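Long-range contacts in nitrogen regulatory protein P-II (Thiomonas intermedia, PDB 5D4N), which is a PII-like signalling protein that binds adenine nucleotides and is regulated by bicarbonate, probably acting as an enzyme regulator: residues 9-14 and 65-70; 15-20 and 61-66. All coordinates share one frame; numbering follows the deposited sequence.

Contact 1: 9-14 and 65-70; sequences LKKLEI and MIIAAV. With AMP (adenosine monophosphate), chain F.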
loop_
_atom_site.group_PDB
_atom_site.type_symbol
_atom_site.label_atom_id
_atom_site.label_comp_id
_atom_site.label_asym_id
_atom_site.label_seq_id
_atom_site.Cartn_x
_atom_site.Cartn_y
_atom_site.Cartn_z
ATOM N N LEU A 9 10.926 -6.606 8.898
ATOM C CA LEU A 9 9.644 -7.262 9.159
ATOM C C LEU A 9 9.023 -7.521 7.792
ATOM O O LEU A 9 9.562 -7.065 6.785
ATOM C CB LEU A 9 8.712 -6.341 9.967
ATOM C CG LEU A 9 7.844 -6.961 11.066
ATOM C CD1 LEU A 9 8.618 -7.386 12.306
ATOM C CD2 LEU A 9 6.738 -6.006 11.463
ATOM N N LYS A 10 7.896 -8.227 7.753
ATOM C CA LYS A 10 7.185 -8.440 6.485
ATOM C C LYS A 10 5.875 -7.673 6.563
ATOM O O LYS A 10 5.394 -7.385 7.673
ATOM C CB LYS A 10 6.910 -9.941 6.298
ATOM C CG LYS A 10 8.197 -10.797 6.187
ATOM C CD LYS A 10 8.928 -10.591 4.865
ATOM C CE LYS A 10 10.210 -11.413 4.873
ATOM N NZ LYS A 10 10.904 -11.396 3.575
ATOM N N LYS A 11 5.318 -7.275 5.414
ATOM C CA LYS A 11 4.023 -6.600 5.420
ATOM C C LYS A 11 3.173 -7.257 4.363
ATOM O O LYS A 11 3.555 -7.308 3.186
ATOM C CB LYS A 11 4.149 -5.108 5.124
ATOM C CG LYS A 11 2.866 -4.315 5.463
ATOM C CD LYS A 11 2.805 -2.985 4.726
ATOM C CE LYS A 11 2.459 -3.124 3.267
ATOM N NZ LYS A 11 2.366 -1.762 2.631
ATOM N N LEU A 12 2.038 -7.788 4.792
ATOM C CA LEU A 12 1.104 -8.384 3.832
ATOM C C LEU A 12 0.089 -7.358 3.396
ATOM O O LEU A 12 -0.378 -6.552 4.197
ATOM C CB LEU A 12 0.323 -9.532 4.499
ATOM C CG LEU A 12 1.152 -10.667 5.126
ATOM C CD1 LEU A 12 0.225 -11.774 5.633
ATOM C CD2 LEU A 12 2.141 -11.217 4.164
ATOM N N GLU A 13 -0.299 -7.430 2.120
ATOM C CA GLU A 13 -1.463 -6.702 1.608
ATOM C C GLU A 13 -2.397 -7.824 1.138
ATOM O O GLU A 13 -2.011 -8.606 0.260
ATOM C CB GLU A 13 -1.127 -5.796 0.416
ATOM C CG GLU A 13 -0.363 -4.574 0.915
ATOM C CD GLU A 13 0.049 -3.583 -0.160
ATOM O OE1 GLU A 13 -0.045 -3.909 -1.363
ATOM O OE2 GLU A 13 0.507 -2.482 0.216
ATOM N N ILE A 14 -3.553 -7.977 1.796
ATOM C CA ILE A 14 -4.483 -9.087 1.506
ATOM C C ILE A 14 -5.720 -8.452 0.909
ATOM O O ILE A 14 -6.405 -7.703 1.605
ATOM C CB ILE A 14 -4.826 -9.819 2.803
ATOM C CG1 ILE A 14 -3.551 -10.344 3.493
ATOM C CG2 ILE A 14 -5.839 -10.964 2.512
ATOM C CD1 ILE A 14 -3.768 -10.619 5.032
ATOM N N MET A 65 -8.713 -4.123 1.444
ATOM C CA MET A 65 -7.316 -4.518 1.514
ATOM C C MET A 65 -6.927 -4.488 2.961
ATOM O O MET A 65 -7.056 -3.440 3.620
ATOM C CB MET A 65 -6.396 -3.583 0.705
ATOM C CG MET A 65 -4.950 -3.979 0.845
ATOM S SD MET A 65 -3.839 -3.078 -0.279
ATOM C CE MET A 65 -4.027 -1.367 0.343
ATOM N N ILE A 66 -6.475 -5.634 3.471
ATOM C CA ILE A 66 -6.033 -5.710 4.865
ATOM C C ILE A 66 -4.517 -5.613 4.816
ATOM O O ILE A 66 -3.868 -6.416 4.122
ATOM C CB ILE A 66 -6.483 -7.040 5.511
ATOM C CG1 ILE A 66 -8.011 -7.137 5.500
ATOM C CG2 ILE A 66 -5.919 -7.100 6.949
ATOM C CD1 ILE A 66 -8.554 -8.559 5.909
ATOM N N ILE A 67 -3.952 -4.639 5.549
ATOM C CA ILE A 67 -2.513 -4.436 5.589
ATOM C C ILE A 67 -2.084 -4.981 6.934
ATOM O O ILE A 67 -2.582 -4.523 7.971
ATOM C CB ILE A 67 -2.163 -2.919 5.498
ATOM C CG1 ILE A 67 -2.638 -2.313 4.172
ATOM C CG2 ILE A 67 -0.653 -2.709 5.708
ATOM C CD1 ILE A 67 -2.596 -0.748 4.209
ATOM N N ALA A 68 -1.153 -5.933 6.931
ATOM C CA ALA A 68 -0.738 -6.521 8.180
ATOM C C ALA A 68 0.761 -6.665 8.262
ATOM O O ALA A 68 1.333 -7.439 7.493
ATOM C CB ALA A 68 -1.420 -7.883 8.360
ATOM N N ALA A 69 1.408 -5.896 9.176
ATOM C CA ALA A 69 2.843 -6.034 9.416
ATOM C C ALA A 69 3.014 -7.199 10.367
ATOM O O ALA A 69 2.417 -7.232 11.453
ATOM C CB ALA A 69 3.416 -4.756 10.049
ATOM N N VAL A 70 3.829 -8.172 9.945
ATOM C CA VAL A 70 4.039 -9.405 10.704
ATOM C C VAL A 70 5.504 -9.803 10.724
ATOM O O VAL A 70 6.221 -9.567 9.753
ATOM C CB VAL A 70 3.182 -10.557 10.110
ATOM C CG1 VAL A 70 1.710 -10.188 10.063
ATOM C CG2 VAL A 70 3.641 -10.996 8.709
HETATM P P AMP F . -1.535 0.807 17.987
HETATM O O1P AMP F . -1.122 -0.591 18.425
HETATM O O2P AMP F . -2.607 1.331 18.925
HETATM O O3P AMP F . -0.397 1.746 17.784
HETATM O "O5'" AMP F . -2.313 0.624 16.587
HETATM C "C5'" AMP F . -2.904 1.779 15.949
HETATM C "C4'" AMP F . -3.235 1.421 14.522
HETATM O "O4'" AMP F . -2.026 1.137 13.800
HETATM C "C3'" AMP F . -4.068 0.153 14.366
HETATM O "O3'" AMP F . -5.445 0.381 14.631
HETATM C "C2'" AMP F . -3.780 -0.204 12.902
HETATM O "O2'" AMP F . -4.556 0.638 12.057
HETATM C "C1'" AMP F . -2.282 0.158 12.800
HETATM N N9 AMP F . -1.416 -0.987 13.069
HETATM C C8 AMP F . -0.895 -1.384 14.277
HETATM N N7 AMP F . -0.211 -2.501 14.221
HETATM C C5 AMP F . -0.311 -2.878 12.889
HETATM C C6 AMP F . 0.187 -3.986 12.177
HETATM N N6 AMP F . 0.911 -4.967 12.749
HETATM N N1 AMP F . -0.068 -4.042 10.846
HETATM C C2 AMP F . -0.789 -3.066 10.277
HETATM N N3 AMP F . -1.345 -1.991 10.856
HETATM C C4 AMP F . -1.045 -1.947 12.167
#

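Contact 2: 15-20 and 61-66; sequences ILEGAH and DALIMI. With ADP (adenosine-5'-diphosphate), chain D.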
loop_
_atom_site.group_PDB
_atom_site.type_symbol
_atom_site.label_atom_id
_atom_site.label_comp_id
_atom_site.label_asym_id
_atom_site.label_seq_id
_atom_site.Cartn_x
_atom_site.Cartn_y
_atom_site.Cartn_z
ATOM N N ILE A 15 -5.987 -8.715 -0.375
ATOM C CA ILE A 15 -7.111 -8.066 -1.060
ATOM C C ILE A 15 -8.176 -9.101 -1.280
ATOM O O ILE A 15 -7.908 -10.135 -1.874
ATOM C CB ILE A 15 -6.666 -7.398 -2.384
ATOM C CG1 ILE A 15 -5.550 -6.334 -2.098
ATOM C CG2 ILE A 15 -7.904 -6.789 -3.085
ATOM C CD1 ILE A 15 -4.755 -5.826 -3.356
ATOM N N LEU A 16 -9.367 -8.850 -0.748
ATOM C CA LEU A 16 -10.447 -9.831 -0.830
ATOM C C LEU A 16 -11.801 -9.175 -0.688
ATOM O O LEU A 16 -11.890 -8.006 -0.329
ATOM C CB LEU A 16 -10.245 -10.972 0.217
ATOM C CG LEU A 16 -10.600 -10.668 1.691
ATOM C CD1 LEU A 16 -10.437 -11.943 2.533
ATOM C CD2 LEU A 16 -9.725 -9.575 2.299
ATOM N N GLU A 17 -12.873 -9.919 -0.975
ATOM C CA GLU A 17 -14.211 -9.347 -0.837
ATOM C C GLU A 17 -14.513 -9.078 0.625
ATOM O O GLU A 17 -14.165 -9.880 1.497
ATOM C CB GLU A 17 -15.258 -10.307 -1.413
ATOM C CG GLU A 17 -15.136 -10.447 -2.926
ATOM C CD GLU A 17 -15.821 -11.714 -3.422
ATOM O OE1 GLU A 17 -15.295 -12.816 -3.146
ATOM O OE2 GLU A 17 -16.922 -11.619 -4.009
ATOM N N GLY A 18 -15.159 -7.955 0.880
ATOM C CA GLY A 18 -15.463 -7.545 2.249
ATOM C C GLY A 18 -16.275 -8.558 3.039
ATOM O O GLY A 18 -16.195 -8.588 4.272
ATOM N N ALA A 19 -17.103 -9.388 2.342
ATOM C CA ALA A 19 -17.910 -10.417 3.044
ATOM C C ALA A 19 -17.035 -11.449 3.766
ATOM O O ALA A 19 -17.514 -12.119 4.684
ATOM C CB ALA A 19 -18.834 -11.120 2.072
ATOM N N HIS A 20 -15.765 -11.571 3.359
ATOM C CA HIS A 20 -14.829 -12.508 3.974
ATOM C C HIS A 20 -13.877 -11.853 4.982
ATOM O O HIS A 20 -12.877 -12.471 5.383
ATOM C CB HIS A 20 -14.062 -13.240 2.870
ATOM C CG HIS A 20 -14.961 -14.015 1.979
ATOM N ND1 HIS A 20 -15.682 -15.105 2.459
ATOM C CD2 HIS A 20 -15.271 -13.815 0.677
ATOM C CE1 HIS A 20 -16.380 -15.546 1.421
ATOM N NE2 HIS A 20 -16.161 -14.802 0.327
ATOM N N ASP A 61 -19.810 -5.372 1.537
ATOM C CA ASP A 61 -19.516 -6.333 0.467
ATOM C C ASP A 61 -18.393 -5.892 -0.457
ATOM O O ASP A 61 -17.897 -6.712 -1.219
ATOM C CB ASP A 61 -20.749 -6.630 -0.365
ATOM C CG ASP A 61 -21.851 -7.407 0.320
ATOM O OD1 ASP A 61 -21.597 -7.963 1.424
ATOM O OD2 ASP A 61 -22.972 -7.423 -0.212
ATOM N N ALA A 62 -18.049 -4.600 -0.478
ATOM C CA ALA A 62 -17.014 -4.121 -1.387
ATOM C C ALA A 62 -15.641 -4.747 -1.081
ATOM O O ALA A 62 -15.411 -5.211 0.057
ATOM C CB ALA A 62 -16.923 -2.593 -1.326
ATOM N N LEU A 63 -14.755 -4.784 -2.093
ATOM C CA LEU A 63 -13.386 -5.273 -1.890
ATOM C C LEU A 63 -12.720 -4.464 -0.808
ATOM O O LEU A 63 -12.971 -3.263 -0.671
ATOM C CB LEU A 63 -12.491 -5.141 -3.142
ATOM C CG LEU A 63 -12.675 -6.103 -4.291
ATOM C CD1 LEU A 63 -11.748 -5.693 -5.429
ATOM C CD2 LEU A 63 -12.364 -7.543 -3.898
ATOM N N ILE A 64 -11.863 -5.123 -0.038
ATOM C CA ILE A 64 -11.072 -4.448 0.986
ATOM C C ILE A 64 -9.624 -4.894 0.853
ATOM O O ILE A 64 -9.336 -5.928 0.232
ATOM C CB ILE A 64 -11.589 -4.746 2.437
ATOM C CG1 ILE A 64 -11.482 -6.277 2.765
ATOM C CG2 ILE A 64 -12.990 -4.214 2.656
ATOM C CD1 ILE A 64 -11.765 -6.633 4.214
ATOM N N MET A 65 -8.713 -4.123 1.444
ATOM C CA MET A 65 -7.316 -4.518 1.514
ATOM C C MET A 65 -6.927 -4.488 2.961
ATOM O O MET A 65 -7.056 -3.440 3.620
ATOM C CB MET A 65 -6.396 -3.583 0.705
ATOM C CG MET A 65 -4.950 -3.979 0.845
ATOM S SD MET A 65 -3.839 -3.078 -0.279
ATOM C CE MET A 65 -4.027 -1.367 0.343
ATOM N N ILE A 66 -6.475 -5.634 3.471
ATOM C CA ILE A 66 -6.033 -5.710 4.865
ATOM C C ILE A 66 -4.517 -5.613 4.816
ATOM O O ILE A 66 -3.868 -6.416 4.122
ATOM C CB ILE A 66 -6.483 -7.040 5.511
ATOM C CG1 ILE A 66 -8.011 -7.137 5.500
ATOM C CG2 ILE A 66 -5.919 -7.100 6.949
ATOM C CD1 ILE A 66 -8.554 -8.559 5.909
HETATM P PB ADP D . -12.028 -12.862 -10.030
HETATM O O1B ADP D . -11.429 -13.965 -10.716
HETATM O O2B ADP D . -13.187 -13.344 -9.205
HETATM O O3B ADP D . -12.546 -11.844 -11.022
HETATM P PA ADP D . -9.342 -12.236 -8.832
HETATM O O1A ADP D . -8.965 -13.184 -7.751
HETATM O O2A ADP D . -8.537 -12.526 -10.118
HETATM O O3A ADP D . -10.927 -12.197 -9.072
HETATM O "O5'" ADP D . -8.990 -10.759 -8.356
HETATM C "C5'" ADP D . -9.728 -10.186 -7.265
HETATM C "C4'" ADP D . -9.174 -8.821 -6.949
HETATM O "O4'" ADP D . -7.786 -8.940 -6.578
HETATM C "C3'" ADP D . -9.158 -7.867 -8.135
HETATM O "O3'" ADP D . -10.429 -7.262 -8.355
HETATM C "C2'" ADP D . -8.102 -6.857 -7.682
HETATM O "O2'" ADP D . -8.663 -5.999 -6.709
HETATM C "C1'" ADP D . -7.084 -7.769 -6.989
HETATM N N9 ADP D . -6.001 -8.160 -7.888
HETATM C C8 ADP D . -5.946 -9.255 -8.712
HETATM N N7 ADP D . -4.899 -9.279 -9.501
HETATM C C5 ADP D . -4.209 -8.123 -9.166
HETATM C C6 ADP D . -2.984 -7.585 -9.615
HETATM N N6 ADP D . -2.258 -8.124 -10.608
HETATM N N1 ADP D . -2.537 -6.457 -9.013
HETATM C C2 ADP D . -3.286 -5.893 -8.058
HETATM N N3 ADP D . -4.469 -6.292 -7.578
HETATM C C4 ADP D . -4.870 -7.429 -8.167
HETATM O O HOH W 1 -18.148 -9.269 -0.374
#

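Contact 1: 9-14 and 65-70
K11, whose aliphatic chain lies across I67, ends in an ammonium group that three partners grip. Its NZ forms a salt bridge with E13 OE2 at 3.1 Å, arriving on the anti side of the carboxylate and 29° out of its plane; E13 OE1 and H96 NE2, both of the second subunit, hold the same nitrogen. The setting is the pair of central antiparallel strands in the ferredoxin-like sheet of a PII trimer, 7-17 beside 63-70. K11, E13, I67 and A69 occupy the face turned to the other subunits, whereas L12 and V70 reach helix 72-88 from the opposite face. K11 CD sits 3.6 Å from I67 CG2, and a bend at chi3 (75°) turns CE so that it too stays near that methyl. An alanine here would probably leave the two E13 carboxylates without their shared positive mate between subunits and open a gap over I67 CG2. Farther along this face, M65 SD rests against the E13 side chain, 3.9 Å from its CB. Six backbone bonds zip the strands together through K10-V70, L12-A68 and I14-I66, with L12 N reaching A68 O at 2.8 Å. In the non-hydrogen-bonded pair K11-A69, the A69 backbone N and O point away from 9-14 and read the adenine of AMP: N donates to N1 at 2.9 Å, nearly straight at 174°, and O accepts from N6 at 3.0 Å. K105, T37 and residues of the second subunit complete that site. Against the same alanine, L9 CD2 touches A69 CB at 3.8 Å.

Contact 2: 15-20 and 61-66
E17, whose CG rests 4.1 Å from L63 CD2, brings its carboxylate OE1 to the edge of the H20 ring, in the plane of that ring. F85 meets the same imidazole edge-to-face, and H89 lies against it with the ring planes at about 55°. H20 is the N-cap residue of helix 21-31, so this is where the first strand of the ferredoxin-like fold hands over to its first helix. Between the strands, L16 and I64 form an antiparallel hydrogen-bonded pair, with I64 N donating to L16 O at 2.9 Å. Their side chains lie side by side and point the same way, toward helix 21-31. L16 CG and I64 CG1 both take the crowded position between backbone N and carbonyl carbon (chi1 77° and 62°). L16 CD2 meets I64 CG1 at 3.8 Å and also the tip of I66, CD1, at 3.9 Å. On the other face, I15 CG1 packs on M65 CG at 3.8 Å. Beyond E17 the pairing frays. G18 N makes a weak, bent bond to A62 O, in a spot so close that a CB on G18 would collide with that oxygen. The next link is a water, which accepts from A19 N and donates to D61 O. L63 turns its two methyls to different tasks: CD2 covers L16 O at 3.6 Å, while CD1 lies 3.4 Å from O2' of ADP, where I15 CG2 also comes near. Hydrogen bonds to ADP come from S47, H48, Y51, G91 and residues of the third subunit; the carbon-only side chains of I15 and L63 can give the ribose hydroxyl O2' no hydrogen bond, so their part is probably van der Waals shape alone.

Contacts 1 and 2 are successive lengths of one strand pairing, 7-17 against 63-70, and share M65 and I66. Both are largely buried, but contact 1 lies nearer the centre of the subunit, with regular pairing and a charged network running between subunits, while contact 2 runs out to the strand ends, where a bound water and the exposed A19 mark the approach to the surface. Each meets a different nucleotide in a different way: 65-70 recognises an adenine edge through backbone polar atoms, whereas 15-20 and 61-66 offer methyl groups to a ribose. The helical cover changes as well, helix 72-88 over contact 1 and helix 21-31 over contact 2.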